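Local coordinates for nucleotidyltransferase-like protein (Exiguobacterium sibiricum, PDB 3C18) that probably acts as a nucleotidyltransferase, moving a nucleotidyl group onto an acceptor whose identity is not established, at residues His89-Gly94 with Asp106-Leu111; Gln20-Val25 with Val40-Ile45; Leu34-Asp39 with Ser66-His71; Ile80-Arg85 with Gly169-Val174; Glu12-Pro17 with Ile96-Asn101. All blocks are in the same frame, centred on the assembly; numbering follows the deposited sequence. Where two conformers were deposited one is given.

Interaction 1 of 5, residues His89-Gly94 with Asp106-Leu111; sequences HWVSEG and DLKKQL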
# COMPACT_ATOMS: atom_id res chain seq x y z
N HIS A 89 19.78 0.34 1.26
CA HIS A 89 20.96 0.25 0.40
C HIS A 89 21.75 1.53 0.44
O HIS A 89 22.98 1.52 0.53
CB HIS A 89 20.56 -0.02 -1.07
CG HIS A 89 21.71 -0.31 -1.97
ND1 HIS A 89 21.78 -1.44 -2.75
CD2 HIS A 89 22.86 0.37 -2.20
CE1 HIS A 89 22.91 -1.45 -3.42
NE2 HIS A 89 23.59 -0.36 -3.11
N TRP A 90 21.03 2.65 0.41
CA TRP A 90 21.68 3.94 0.41
C TRP A 90 22.49 4.13 1.68
O TRP A 90 23.62 4.60 1.65
CB TRP A 90 20.67 5.09 0.32
CG TRP A 90 20.00 5.22 -0.98
CD1 TRP A 90 20.43 4.73 -2.17
CD2 TRP A 90 18.80 5.94 -1.26
NE1 TRP A 90 19.57 5.06 -3.16
CE2 TRP A 90 18.54 5.80 -2.63
CE3 TRP A 90 17.90 6.68 -0.48
CZ2 TRP A 90 17.43 6.38 -3.26
CZ3 TRP A 90 16.78 7.23 -1.10
CH2 TRP A 90 16.57 7.10 -2.47
N VAL A 91 21.87 3.83 2.81
CA VAL A 91 22.49 4.11 4.10
C VAL A 91 23.64 3.15 4.29
O VAL A 91 24.66 3.51 4.83
CB VAL A 91 21.54 3.96 5.29
CG1 VAL A 91 22.32 4.05 6.60
CG2 VAL A 91 20.40 5.03 5.23
N SER A 92 23.49 1.93 3.78
CA SER A 92 24.49 0.91 4.08
C SER A 92 25.69 0.96 3.14
O SER A 92 26.83 0.84 3.60
CB SER A 92 23.86 -0.49 4.09
OG SER A 92 23.89 -1.06 2.80
N GLU A 93 25.46 1.15 1.85
CA GLU A 93 26.55 1.18 0.89
C GLU A 93 27.03 2.60 0.64
O GLU A 93 28.09 2.83 0.07
CB GLU A 93 26.13 0.54 -0.43
CG GLU A 93 25.64 -0.90 -0.29
CD GLU A 93 26.66 -1.81 0.39
OE1 GLU A 93 27.78 -1.93 -0.13
OE2 GLU A 93 26.32 -2.41 1.43
N GLY A 94 26.22 3.56 1.07
CA GLY A 94 26.49 4.97 0.78
C GLY A 94 27.69 5.51 1.49
O GLY A 94 28.04 5.05 2.57
N ASP A 106 26.38 5.44 13.36
CA ASP A 106 25.63 4.57 14.26
C ASP A 106 24.56 3.83 13.47
O ASP A 106 24.26 2.69 13.76
CB ASP A 106 24.89 5.37 15.34
CG ASP A 106 25.82 5.94 16.38
OD1 ASP A 106 27.04 5.66 16.33
OD2 ASP A 106 25.30 6.68 17.26
N LEU A 107 23.98 4.53 12.51
CA LEU A 107 22.85 3.98 11.72
C LEU A 107 23.33 2.77 10.90
O LEU A 107 22.66 1.74 10.81
CB LEU A 107 22.23 5.07 10.82
CG LEU A 107 20.98 4.68 10.03
CD1 LEU A 107 20.13 3.81 10.86
CD2 LEU A 107 20.18 5.89 9.58
N LYS A 108 24.53 2.91 10.35
CA LYS A 108 25.15 1.85 9.53
C LYS A 108 25.33 0.56 10.35
O LYS A 108 25.16 -0.57 9.84
CB LYS A 108 26.51 2.32 8.97
CG LYS A 108 26.46 2.83 7.52
CD LYS A 108 27.43 3.97 7.31
CE LYS A 108 28.11 3.93 5.96
NZ LYS A 108 27.28 3.61 4.79
N LYS A 109 25.68 0.77 11.62
CA LYS A 109 25.89 -0.33 12.58
C LYS A 109 24.57 -0.98 12.94
O LYS A 109 24.43 -2.20 12.92
CB LYS A 109 26.59 0.16 13.85
CG LYS A 109 28.07 0.41 13.66
CD LYS A 109 28.67 1.32 14.75
CE LYS A 109 30.11 1.74 14.39
NZ LYS A 109 30.68 2.75 15.33
N GLN A 110 23.59 -0.13 13.23
CA GLN A 110 22.27 -0.59 13.66
C GLN A 110 21.66 -1.45 12.58
O GLN A 110 20.92 -2.39 12.85
CB GLN A 110 21.32 0.59 13.93
CG GLN A 110 21.72 1.57 15.04
CD GLN A 110 20.91 2.88 14.95
OE1 GLN A 110 21.43 3.98 15.22
NE2 GLN A 110 19.63 2.77 14.54
N LEU A 111 22.00 -1.13 11.34
CA LEU A 111 21.41 -1.80 10.17
C LEU A 111 21.86 -3.25 10.08
O LEU A 111 21.31 -4.04 9.32
CB LEU A 111 21.74 -1.09 8.85
CG LEU A 111 20.86 0.11 8.50
CD1 LEU A 111 21.30 0.72 7.19
CD2 LEU A 111 19.41 -0.34 8.43
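The flat groups that carry this contact are peptide carbonyls. The ammonium group of Lys108 sits in the carbonyl plane of both Val91 and Gly94, while the indole of Trp90 leads off the other way, meeting His68 edge-to-face and giving its NE1 proton to Leu34 O. The Lys108 chain leaves helix 103-110 in a bent path, with CG passing 3.3 Å from Val91 O, and so brings NZ up to the carbonyls at the end of helix 85-93. There NZ donates to Val91 O at 2.6 Å, with a C=O...N angle of 148°. A second good bond runs from Lys108 NZ to Gly94 O at 2.8 Å, and a weaker one from the same NZ to Ser92 O at 3.0 Å. Two good bonds and a weak one, to carbonyls at and just past the helix end, thus hold the cation, which would be expected to offset the negative end of the helix dipole. Gly94 is where the chain leaves helical geometry.

Beside this polar end lies an apolar patch. CG1 of Val91, anti to its backbone N, wedges between Leu107 and Leu111 of the other segment. It touches Leu111 CD1 at 3.5 Å and Leu107 CG at 3.7 Å, crossing both side chains at about a right angle. Leu107 also packs on Leu75 and Leu79 of helix 72-81. With the short axes crossing at -108°, this is a helix C-terminus whose last carbonyls are bonded by a lysine from a steeply crossed helix, in the helical layer over one face of the nucleotidyltransferase-like domain's mixed sheet.

Interaction 2 of 5, residues Gln20-Val25 with Val40-Ile45; sequences QGIIAV and VLLLVI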
# COMPACT_ATOMS: atom_id res chain seq x y z
N GLN A 20 21.17 15.97 9.96
CA GLN A 20 21.81 14.91 10.78
C GLN A 20 22.83 14.12 9.97
O GLN A 20 23.78 13.55 10.50
CB GLN A 20 20.77 13.95 11.37
CG GLN A 20 19.67 14.65 12.12
CD GLN A 20 20.20 15.46 13.27
OE1 GLN A 20 20.88 14.93 14.12
NE2 GLN A 20 19.90 16.75 13.30
N GLY A 21 22.63 14.09 8.67
CA GLY A 21 23.53 13.32 7.82
C GLY A 21 23.32 13.52 6.35
O GLY A 21 22.25 13.92 5.89
N ILE A 22 24.40 13.30 5.62
CA ILE A 22 24.40 13.35 4.18
C ILE A 22 25.21 12.21 3.63
O ILE A 22 26.36 11.99 4.00
CB ILE A 22 24.94 14.68 3.62
CG1 ILE A 22 24.22 15.88 4.27
CG2 ILE A 22 24.81 14.73 2.11
CD1 ILE A 22 24.85 17.18 3.86
N ILE A 23 24.55 11.44 2.79
CA ILE A 23 25.10 10.25 2.17
C ILE A 23 25.14 10.43 0.68
O ILE A 23 24.22 10.98 0.09
CB ILE A 23 24.19 9.02 2.50
CG1 ILE A 23 24.61 8.38 3.82
CG2 ILE A 23 24.25 7.99 1.39
CD1 ILE A 23 25.76 7.40 3.71
N ALA A 24 26.21 9.94 0.06
CA ALA A 24 26.35 9.96 -1.38
C ALA A 24 26.45 8.53 -1.96
O ALA A 24 27.17 7.68 -1.45
CB ALA A 24 27.52 10.84 -1.80
N VAL A 25 25.69 8.31 -3.02
CA VAL A 25 25.65 7.04 -3.72
C VAL A 25 25.85 7.27 -5.21
O VAL A 25 25.13 8.02 -5.85
CB VAL A 25 24.26 6.40 -3.57
CG1 VAL A 25 24.24 4.97 -4.14
CG2 VAL A 25 23.82 6.44 -2.12
N VAL A 40 24.73 10.73 -9.39
CA VAL A 40 24.95 10.68 -7.95
C VAL A 40 23.65 10.99 -7.25
O VAL A 40 22.93 11.89 -7.64
CB VAL A 40 26.04 11.68 -7.46
CG1 VAL A 40 26.10 11.72 -5.94
CG2 VAL A 40 27.39 11.29 -8.04
N LEU A 41 23.35 10.20 -6.23
CA LEU A 41 22.18 10.45 -5.39
C LEU A 41 22.68 10.88 -4.02
O LEU A 41 23.55 10.26 -3.43
CB LEU A 41 21.28 9.22 -5.29
CG LEU A 41 19.91 9.48 -4.62
CD1 LEU A 41 18.80 8.77 -5.30
CD2 LEU A 41 19.91 9.16 -3.15
N LEU A 42 22.17 12.00 -3.57
CA LEU A 42 22.49 12.50 -2.26
C LEU A 42 21.28 12.31 -1.38
O LEU A 42 20.18 12.66 -1.75
CB LEU A 42 22.83 13.99 -2.31
CG LEU A 42 24.15 14.44 -2.90
CD1 LEU A 42 24.16 15.96 -3.04
CD2 LEU A 42 25.32 13.95 -2.05
N LEU A 43 21.52 11.76 -0.20
CA LEU A 43 20.48 11.55 0.79
C LEU A 43 20.77 12.40 1.98
O LEU A 43 21.77 12.21 2.68
CB LEU A 43 20.38 10.07 1.19
CG LEU A 43 19.45 9.78 2.38
CD1 LEU A 43 17.97 9.96 1.98
CD2 LEU A 43 19.72 8.37 2.93
N VAL A 44 19.90 13.36 2.20
CA VAL A 44 20.03 14.32 3.30
C VAL A 44 19.00 13.99 4.35
O VAL A 44 17.81 14.00 4.07
CB VAL A 44 19.80 15.79 2.78
CG1 VAL A 44 19.98 16.79 3.89
CG2 VAL A 44 20.76 16.12 1.60
N ILE A 45 19.46 13.64 5.55
CA ILE A 45 18.56 13.37 6.68
C ILE A 45 18.53 14.59 7.59
O ILE A 45 19.56 15.11 8.02
CB ILE A 45 18.90 12.12 7.47
CG1 ILE A 45 18.96 10.91 6.53
CG2 ILE A 45 17.77 11.85 8.51
CD1 ILE A 45 20.30 10.73 5.84
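A classic beta bulge breaks the regularity at one end: Gln20 and Gly21 both face Ile45. Ile45 O takes its main bond from Gln20 N at 2.7 Å, and a weak one from Gly21 N at 3.3 Å. The side chain of Ile45 leans into the same spot; its CG1 is anti to the carbonyl carbon, and chi2 of 85° swings CD1 to 3.7 Å from Gly21 O.

Beyond the bulge the pairing is regular and antiparallel, the short axes at 166°. Ile23 with Leu43 and Val25 with Leu41 are hydrogen-bonded pairs, the straightest link being Leu41 N to Val25 O at 2.8 Å (173°). Ile22 with Val44 and Ala24 with Leu42 are non-hydrogen-bonded pairs. These are interior strands of the five-stranded mixed sheet of the nucleotidyltransferase-like domain, flanked by strand 95-99 beyond one and 63-71 beyond the other.

Ile23, Val25, Leu41, Leu43 and Ile45 point to the face covered by helices 85-93 and 103-110, where Trp90 lies on Val25, Leu41 and Leu43. On the other face the touching is done by methyls: Leu42 CD2 reaches across to Ala24 CB at 3.8 Å, and Ile22 CG2 meets Val44 CG2 at 4.3 Å.

Interaction 3 of 5, residues Leu34-Asp39 with Ser66-His71; sequences LTDQFD and SLHLVH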
# COMPACT_ATOMS: atom_id res chain seq x y z
N LEU A 34 18.80 2.95 -8.90
CA LEU A 34 19.28 3.20 -7.53
C LEU A 34 19.52 4.69 -7.28
O LEU A 34 19.41 5.19 -6.14
CB LEU A 34 20.60 2.45 -7.27
CG LEU A 34 21.13 2.57 -5.83
CD1 LEU A 34 20.24 1.73 -4.88
CD2 LEU A 34 22.60 2.16 -5.70
N THR A 35 19.85 5.38 -8.36
CA THR A 35 20.24 6.79 -8.27
C THR A 35 19.35 7.65 -9.15
O THR A 35 19.77 8.71 -9.62
CB THR A 35 21.73 7.01 -8.62
OG1 THR A 35 22.00 6.48 -9.91
CG2 THR A 35 22.62 6.32 -7.63
N ASP A 36 18.13 7.18 -9.35
CA ASP A 36 17.11 7.90 -10.09
C ASP A 36 17.49 8.20 -11.52
O ASP A 36 17.05 9.19 -12.10
CB ASP A 36 16.82 9.24 -9.40
CG ASP A 36 15.86 9.11 -8.21
OD1 ASP A 36 15.40 8.00 -7.98
OD2 ASP A 36 15.55 10.14 -7.57
N GLN A 37 18.34 7.35 -12.08
CA GLN A 37 18.79 7.50 -13.51
C GLN A 37 19.69 8.71 -13.67
O GLN A 37 19.87 9.26 -14.78
CB GLN A 37 17.62 7.57 -14.49
CG GLN A 37 16.94 6.20 -14.72
CD GLN A 37 15.89 5.89 -13.67
OE1 GLN A 37 15.21 6.79 -13.18
NE2 GLN A 37 15.76 4.62 -13.32
N PHE A 38 20.21 9.13 -12.52
CA PHE A 38 21.21 10.20 -12.42
C PHE A 38 22.56 9.60 -12.05
O PHE A 38 22.68 8.39 -11.91
CB PHE A 38 20.78 11.27 -11.40
CG PHE A 38 19.85 12.30 -11.97
CD1 PHE A 38 19.27 12.11 -13.21
CD2 PHE A 38 19.56 13.44 -11.29
CE1 PHE A 38 18.43 13.05 -13.74
CE2 PHE A 38 18.71 14.37 -11.83
CZ PHE A 38 18.13 14.17 -13.05
N ASP A 39 23.54 10.47 -11.85
CA ASP A 39 24.95 10.08 -11.67
C ASP A 39 25.31 9.88 -10.22
O ASP A 39 26.14 9.04 -9.87
CB ASP A 39 25.90 11.15 -12.25
CG ASP A 39 25.71 11.38 -13.73
OD1 ASP A 39 25.61 10.39 -14.46
OD2 ASP A 39 25.65 12.55 -14.17
N SER A 66 20.61 13.78 -8.02
CA SER A 66 19.30 13.71 -7.35
C SER A 66 19.50 13.86 -5.83
O SER A 66 20.31 13.20 -5.22
CB SER A 66 18.60 12.38 -7.62
OG SER A 66 17.28 12.43 -7.12
N LEU A 67 18.73 14.77 -5.25
CA LEU A 67 18.77 14.95 -3.83
C LEU A 67 17.45 14.55 -3.16
O LEU A 67 16.38 15.13 -3.42
CB LEU A 67 19.14 16.39 -3.51
CG LEU A 67 19.53 16.70 -2.07
CD1 LEU A 67 20.52 17.82 -2.02
CD2 LEU A 67 18.28 17.04 -1.28
N HIS A 68 17.56 13.53 -2.31
CA HIS A 68 16.47 13.08 -1.44
C HIS A 68 16.61 13.68 -0.05
O HIS A 68 17.58 13.47 0.63
CB HIS A 68 16.38 11.56 -1.39
CG HIS A 68 15.81 10.96 -2.65
ND1 HIS A 68 14.65 10.21 -2.67
CD2 HIS A 68 16.23 11.03 -3.94
CE1 HIS A 68 14.39 9.83 -3.91
NE2 HIS A 68 15.33 10.32 -4.70
N LEU A 69 15.61 14.49 0.31
CA LEU A 69 15.52 15.17 1.60
C LEU A 69 14.44 14.44 2.38
O LEU A 69 13.29 14.41 1.95
CB LEU A 69 15.13 16.65 1.41
CG LEU A 69 15.22 17.53 2.66
CD1 LEU A 69 16.63 17.57 3.22
CD2 LEU A 69 14.75 18.94 2.36
N VAL A 70 14.85 13.79 3.47
CA VAL A 70 13.95 12.97 4.29
C VAL A 70 14.06 13.30 5.76
O VAL A 70 15.14 13.49 6.27
CB VAL A 70 14.29 11.49 4.12
CG1 VAL A 70 13.30 10.63 4.89
CG2 VAL A 70 14.28 11.13 2.64
N HIS A 71 12.93 13.35 6.42
CA HIS A 71 12.93 13.60 7.89
C HIS A 71 13.40 12.35 8.60
O HIS A 71 13.06 11.24 8.21
CB HIS A 71 11.53 13.99 8.38
CG HIS A 71 11.54 14.57 9.75
ND1 HIS A 71 11.75 13.81 10.88
CD2 HIS A 71 11.41 15.85 10.18
CE1 HIS A 71 11.72 14.59 11.95
NE2 HIS A 71 11.50 15.83 11.55
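A type I' turn from Thr35 to Phe38, leading toward strand 40-46, presents a carboxylate to strand 63-71 and makes a His-carboxylate hydrogen bond there. The polar part rests on Asp36 OD2, which accepts twice. His68 NE2 donates to it at 2.9 Å, almost straight at 174°, the two groups meeting tip to tip. The oxygen lies in the imidazole plane, but the carboxylate is turned 50° from the ring, and the donor meets OD2 from above the carboxylate plane. Ser66 OG donates to the same Asp36 OD2, also at 2.9 Å, on its anti lone pair; the hydroxyl gets there by standing anti to its backbone N (chi1 -172°). The other oxygen, OD1, forms a salt bridge with Arg86, and His68 ND1 bonds to Trp53 NE1, an arrangement consistent with a neutral imidazole protonated on NE2. Within the turn, Thr35 OG1 donates to Phe38 O at 2.8 Å and ties the two ends of the turn together.

The contacts of the Phe38 ring are fewer. Phe38 turns its ring edge to the strand while Tyr286 of the second subunit packs on it. Phe38 CD2 is 3.9 Å from Ser66 CB, and Ser66 N lies in the ring plane, 3.5 Å from that same CD2.

Interaction 4 of 5, residues Ile80-Arg85 with Gly169-Val174; sequences ILNANR and GAHPEV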
# COMPACT_ATOMS: atom_id res chain seq x y z
N ILE A 80 12.20 0.67 10.17
CA ILE A 80 11.55 -0.16 11.20
C ILE A 80 10.63 -1.16 10.56
O ILE A 80 10.51 -2.30 11.00
CB ILE A 80 10.76 0.70 12.21
CG1 ILE A 80 11.72 1.33 13.22
CG2 ILE A 80 9.73 -0.14 12.96
CD1 ILE A 80 11.04 2.25 14.23
N LEU A 81 9.99 -0.72 9.48
CA LEU A 81 8.96 -1.49 8.80
C LEU A 81 9.51 -2.22 7.59
O LEU A 81 8.82 -3.01 6.98
CB LEU A 81 7.80 -0.60 8.36
CG LEU A 81 7.04 0.16 9.44
CD1 LEU A 81 5.94 1.05 8.90
CD2 LEU A 81 6.48 -0.90 10.36
N ASN A 82 10.77 -1.94 7.26
CA ASN A 82 11.39 -2.51 6.06
C ASN A 82 10.59 -2.14 4.82
O ASN A 82 10.36 -2.97 3.94
CB ASN A 82 11.43 -4.02 6.17
CG ASN A 82 12.36 -4.66 5.17
OD1 ASN A 82 13.46 -4.15 4.97
ND2 ASN A 82 11.95 -5.82 4.58
N ALA A 83 10.18 -0.87 4.78
CA ALA A 83 9.27 -0.35 3.76
C ALA A 83 9.96 0.30 2.58
O ALA A 83 9.31 0.75 1.65
CB ALA A 83 8.30 0.64 4.41
N ASN A 84 11.29 0.33 2.59
CA ASN A 84 12.05 1.04 1.52
C ASN A 84 13.43 0.46 1.32
O ASN A 84 14.38 0.88 1.94
CB ASN A 84 12.17 2.53 1.84
CG ASN A 84 12.67 3.36 0.67
OD1 ASN A 84 13.36 2.86 -0.20
ND2 ASN A 84 12.35 4.65 0.67
N ARG A 85 13.50 -0.53 0.44
CA ARG A 85 14.72 -1.30 0.23
C ARG A 85 15.85 -0.45 -0.29
O ARG A 85 17.02 -0.66 0.05
CB ARG A 85 14.45 -2.51 -0.68
CG ARG A 85 13.56 -3.61 0.01
CD ARG A 85 14.08 -3.98 1.46
NE ARG A 85 15.33 -4.74 1.39
CZ ARG A 85 16.08 -5.06 2.44
NH1 ARG A 85 15.71 -4.70 3.65
NH2 ARG A 85 17.21 -5.74 2.27
N GLY A 169 14.40 -15.05 10.57
CA GLY A 169 15.18 -13.93 11.09
C GLY A 169 15.82 -13.03 10.06
O GLY A 169 16.67 -12.21 10.40
N ALA A 170 15.39 -13.15 8.82
CA ALA A 170 15.92 -12.31 7.74
C ALA A 170 14.92 -11.32 7.19
O ALA A 170 13.70 -11.50 7.25
CB ALA A 170 16.46 -13.20 6.62
N HIS A 171 15.45 -10.24 6.65
CA HIS A 171 14.62 -9.27 5.97
C HIS A 171 14.24 -9.82 4.60
O HIS A 171 15.09 -10.29 3.85
CB HIS A 171 15.35 -7.97 5.73
CG HIS A 171 15.69 -7.23 6.97
ND1 HIS A 171 14.81 -6.36 7.57
CD2 HIS A 171 16.83 -7.21 7.72
CE1 HIS A 171 15.39 -5.81 8.63
NE2 HIS A 171 16.62 -6.30 8.73
N PRO A 172 12.94 -9.77 4.28
CA PRO A 172 12.58 -10.21 2.95
C PRO A 172 13.12 -9.25 1.90
O PRO A 172 13.15 -8.02 2.11
CB PRO A 172 11.07 -10.16 2.99
CG PRO A 172 10.74 -10.40 4.40
CD PRO A 172 11.78 -9.68 5.16
N GLU A 173 13.54 -9.84 0.79
CA GLU A 173 14.07 -9.08 -0.35
C GLU A 173 13.16 -9.18 -1.56
O GLU A 173 12.09 -9.77 -1.51
CB GLU A 173 15.44 -9.62 -0.75
CG GLU A 173 16.52 -9.40 0.30
CD GLU A 173 17.77 -10.23 0.03
OE1 GLU A 173 17.63 -11.40 -0.41
OE2 GLU A 173 18.89 -9.71 0.27
N VAL A 174 13.63 -8.61 -2.67
CA VAL A 174 12.88 -8.63 -3.93
C VAL A 174 12.80 -10.05 -4.47
O VAL A 174 11.83 -10.43 -5.11
CB VAL A 174 13.47 -7.67 -5.01
CG1 VAL A 174 12.65 -7.75 -6.30
CG2 VAL A 174 13.48 -6.23 -4.49
O HOH W 1 15.39 -5.91 -1.84
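The turn between helices 72-81 and 85-93 passes the loop 169-174 without strand pairing, CA atoms of Asn82 and His171 being 7.5 Å apart, and Asn82 takes positive phi (58°) as the C-prime residue of the Schellman motif that ends helix 72-81. That turn sends the Asn82 side chain across, CG anti to the backbone N. Its OD1 accepts from Arg85 NH1 at 2.7 Å, on a lone pair in the carbonyl plane, and this bond within the segment ties the guanidinium to the Asn82 amide. Arg85 needs bends at chi2 and chi3 to curl back this far.

Contacts across are looser. Pro172 O lies over one face of the Arg85 guanidinium, about 4.0 Å above its plane and offset toward the rim. The Asn82 amide nitrogen ND2 comes 3.5 Å from the same Pro172 O. His171 crosses obliquely, its CB 3.9 Å from Arg85 NH1 and its ring plane 30° from the guanidinium. A water at the guanidinium edge makes weak bonds to Arg85 NE at 3.4 Å and Val174 N. Glu173 OE2 stays 4.8 Å from Arg85 NH2, so attraction there would be long-range.

The contact joins the nucleotidyltransferase-like region to the YgxA-like region. Phe114 stacks on His171, helix 116-142 backs Asn82 through Gln122, helix 146-167 carries Pro172 on Arg162 and Leu166, and Gln179 of helix 176-183 holds the backbone of His171 and Glu173.

Interaction 5 of 5, residues Glu12-Pro17 with Ile96-Asn101; sequences EYAAYP and IIFERN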
# COMPACT_ATOMS: atom_id res chain seq x y z
N GLU A 12 25.23 23.80 1.78
CA GLU A 12 24.24 24.66 2.44
C GLU A 12 23.40 23.80 3.42
O GLU A 12 22.90 24.28 4.44
CB GLU A 12 23.36 25.37 1.40
N TYR A 13 23.33 22.50 3.11
CA TYR A 13 22.57 21.52 3.91
C TYR A 13 23.32 21.17 5.17
O TYR A 13 22.74 21.12 6.27
CB TYR A 13 22.22 20.26 3.11
CG TYR A 13 21.17 20.52 2.04
CD1 TYR A 13 19.82 20.45 2.33
CD2 TYR A 13 21.53 20.88 0.74
CE1 TYR A 13 18.85 20.70 1.33
CE2 TYR A 13 20.58 21.13 -0.25
CZ TYR A 13 19.24 21.05 0.06
OH TYR A 13 18.29 21.34 -0.92
N ALA A 14 24.62 20.96 5.02
CA ALA A 14 25.47 20.66 6.16
C ALA A 14 25.45 21.82 7.12
O ALA A 14 25.60 21.65 8.32
CB ALA A 14 26.90 20.36 5.71
N ALA A 15 25.20 23.00 6.59
CA ALA A 15 25.22 24.25 7.41
C ALA A 15 23.96 24.38 8.25
O ALA A 15 23.97 24.94 9.34
CB ALA A 15 25.39 25.49 6.52
N TYR A 16 22.85 23.89 7.72
CA TYR A 16 21.56 23.95 8.43
C TYR A 16 21.69 23.01 9.62
O TYR A 16 21.99 21.81 9.46
CB TYR A 16 20.41 23.55 7.54
CG TYR A 16 19.05 23.66 8.19
CD1 TYR A 16 18.55 24.86 8.64
CD2 TYR A 16 18.24 22.55 8.29
CE1 TYR A 16 17.27 24.94 9.19
CE2 TYR A 16 16.97 22.63 8.83
CZ TYR A 16 16.50 23.82 9.27
OH TYR A 16 15.23 23.85 9.82
N PRO A 17 21.49 23.54 10.81
CA PRO A 17 21.74 22.80 12.04
C PRO A 17 20.94 21.53 12.22
O PRO A 17 21.35 20.70 13.00
CB PRO A 17 21.35 23.81 13.13
CG PRO A 17 21.57 25.11 12.52
CD PRO A 17 21.18 24.96 11.08
N ILE A 96 29.45 8.46 3.56
CA ILE A 96 29.07 9.53 4.51
C ILE A 96 29.83 10.80 4.18
O ILE A 96 31.04 10.87 4.30
CB ILE A 96 29.37 9.15 5.97
CG1 ILE A 96 28.48 7.99 6.41
CG2 ILE A 96 29.17 10.33 6.90
CD1 ILE A 96 28.97 7.36 7.66
N ILE A 97 29.08 11.81 3.76
CA ILE A 97 29.63 13.10 3.35
C ILE A 97 29.68 14.02 4.54
O ILE A 97 30.58 14.84 4.68
CB ILE A 97 28.77 13.78 2.24
CG1 ILE A 97 28.90 13.02 0.92
CG2 ILE A 97 29.17 15.20 2.01
CD1 ILE A 97 30.30 12.85 0.46
N PHE A 98 28.71 13.85 5.43
CA PHE A 98 28.57 14.73 6.58
C PHE A 98 27.61 14.15 7.57
O PHE A 98 26.63 13.52 7.20
CB PHE A 98 28.03 16.09 6.12
CG PHE A 98 27.59 16.97 7.24
CD1 PHE A 98 28.49 17.79 7.89
CD2 PHE A 98 26.27 16.98 7.65
CE1 PHE A 98 28.08 18.59 8.94
CE2 PHE A 98 25.86 17.77 8.70
CZ PHE A 98 26.76 18.57 9.35
N GLU A 99 27.90 14.37 8.84
CA GLU A 99 26.96 13.96 9.89
C GLU A 99 27.16 14.69 11.19
O GLU A 99 28.22 15.22 11.47
CB GLU A 99 27.02 12.45 10.12
CG GLU A 99 28.39 11.96 10.56
CD GLU A 99 28.37 10.51 11.03
OE1 GLU A 99 27.35 10.06 11.59
OE2 GLU A 99 29.39 9.82 10.86
N ARG A 100 26.08 14.75 11.94
CA ARG A 100 26.10 15.27 13.28
C ARG A 100 25.74 14.17 14.24
O ARG A 100 24.87 13.36 13.97
CB ARG A 100 25.10 16.41 13.46
CG ARG A 100 25.52 17.73 12.83
CD ARG A 100 24.50 18.82 13.18
NE ARG A 100 24.94 20.13 12.73
CZ ARG A 100 24.60 20.68 11.57
NH1 ARG A 100 23.79 20.04 10.75
NH2 ARG A 100 25.05 21.88 11.24
N ASN A 101 26.45 14.15 15.37
CA ASN A 101 26.12 13.24 16.47
C ASN A 101 26.26 11.77 16.06
O ASN A 101 25.54 10.90 16.54
CB ASN A 101 24.69 13.51 16.96
CG ASN A 101 24.53 14.93 17.50
OD1 ASN A 101 25.43 15.47 18.14
ND2 ASN A 101 23.36 15.53 17.23
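The tight part is a methyl on a ring: Ala14 CB sits squarely over one face of Phe98, 3.7 Å from the ring centroid and only 8° off its normal, a CH-pi contact. Phe98 gets there with CG anti to its backbone N, which also puts its CZ 3.4 Å from Ala14 O. Arg100 adds a polar contact beside the ring. Its extended chain lays the guanidinium between two neighbours, Pro17 O 3.2 Å above one face of the guanidinium plane and Phe98 CZ off the opposite one, both toward the rim.

The bonds here are bent and weak (125° and 129°): Arg100 NH2 reaches Ala14 O at 3.0 Å and Arg100 NH1 reaches Tyr16 O at 2.8 Å. The stronger partner of NH1 is Thr19 O. Looser still is the outer side, where Ala15, Tyr16 and Pro17 are exposed with CB directed away from the strand.

The kinked C-terminal end of helix 2-15 thus rests on the outermost strand 95-99 and the residue after it; Ile97 and Phe98 of that strand form a classic bulge opposite Ile22 of strand 19-26, while Tyr13 reaches over to Val44 of strand 40-46.

Overall arrangement
Interactions 1, 2, 3 and 5 all belong to the nucleotidyltransferase-like region and touch one another; interaction 4 stands apart, reaching from helix 72-81 to the YgxA-like region. Interaction 2 is the fully buried centre, backbone bonds and aliphatic side chains, and interactions 1, 3 and 5 border it. Interaction 3 is buried too but polar, around a shared carboxylate; strand 63-71 bonds to strand 40-46 of interaction 2. Trp90 of interaction 1 covers Leu41 and bonds to Leu34 of interaction 3, so helix, sheet and turn meet there. Interaction 5 lies at the surface, flanking the sheet edge, where an arginine makes weak bonds to the facing carbonyls, against the two good ones of the lysine in interaction 1.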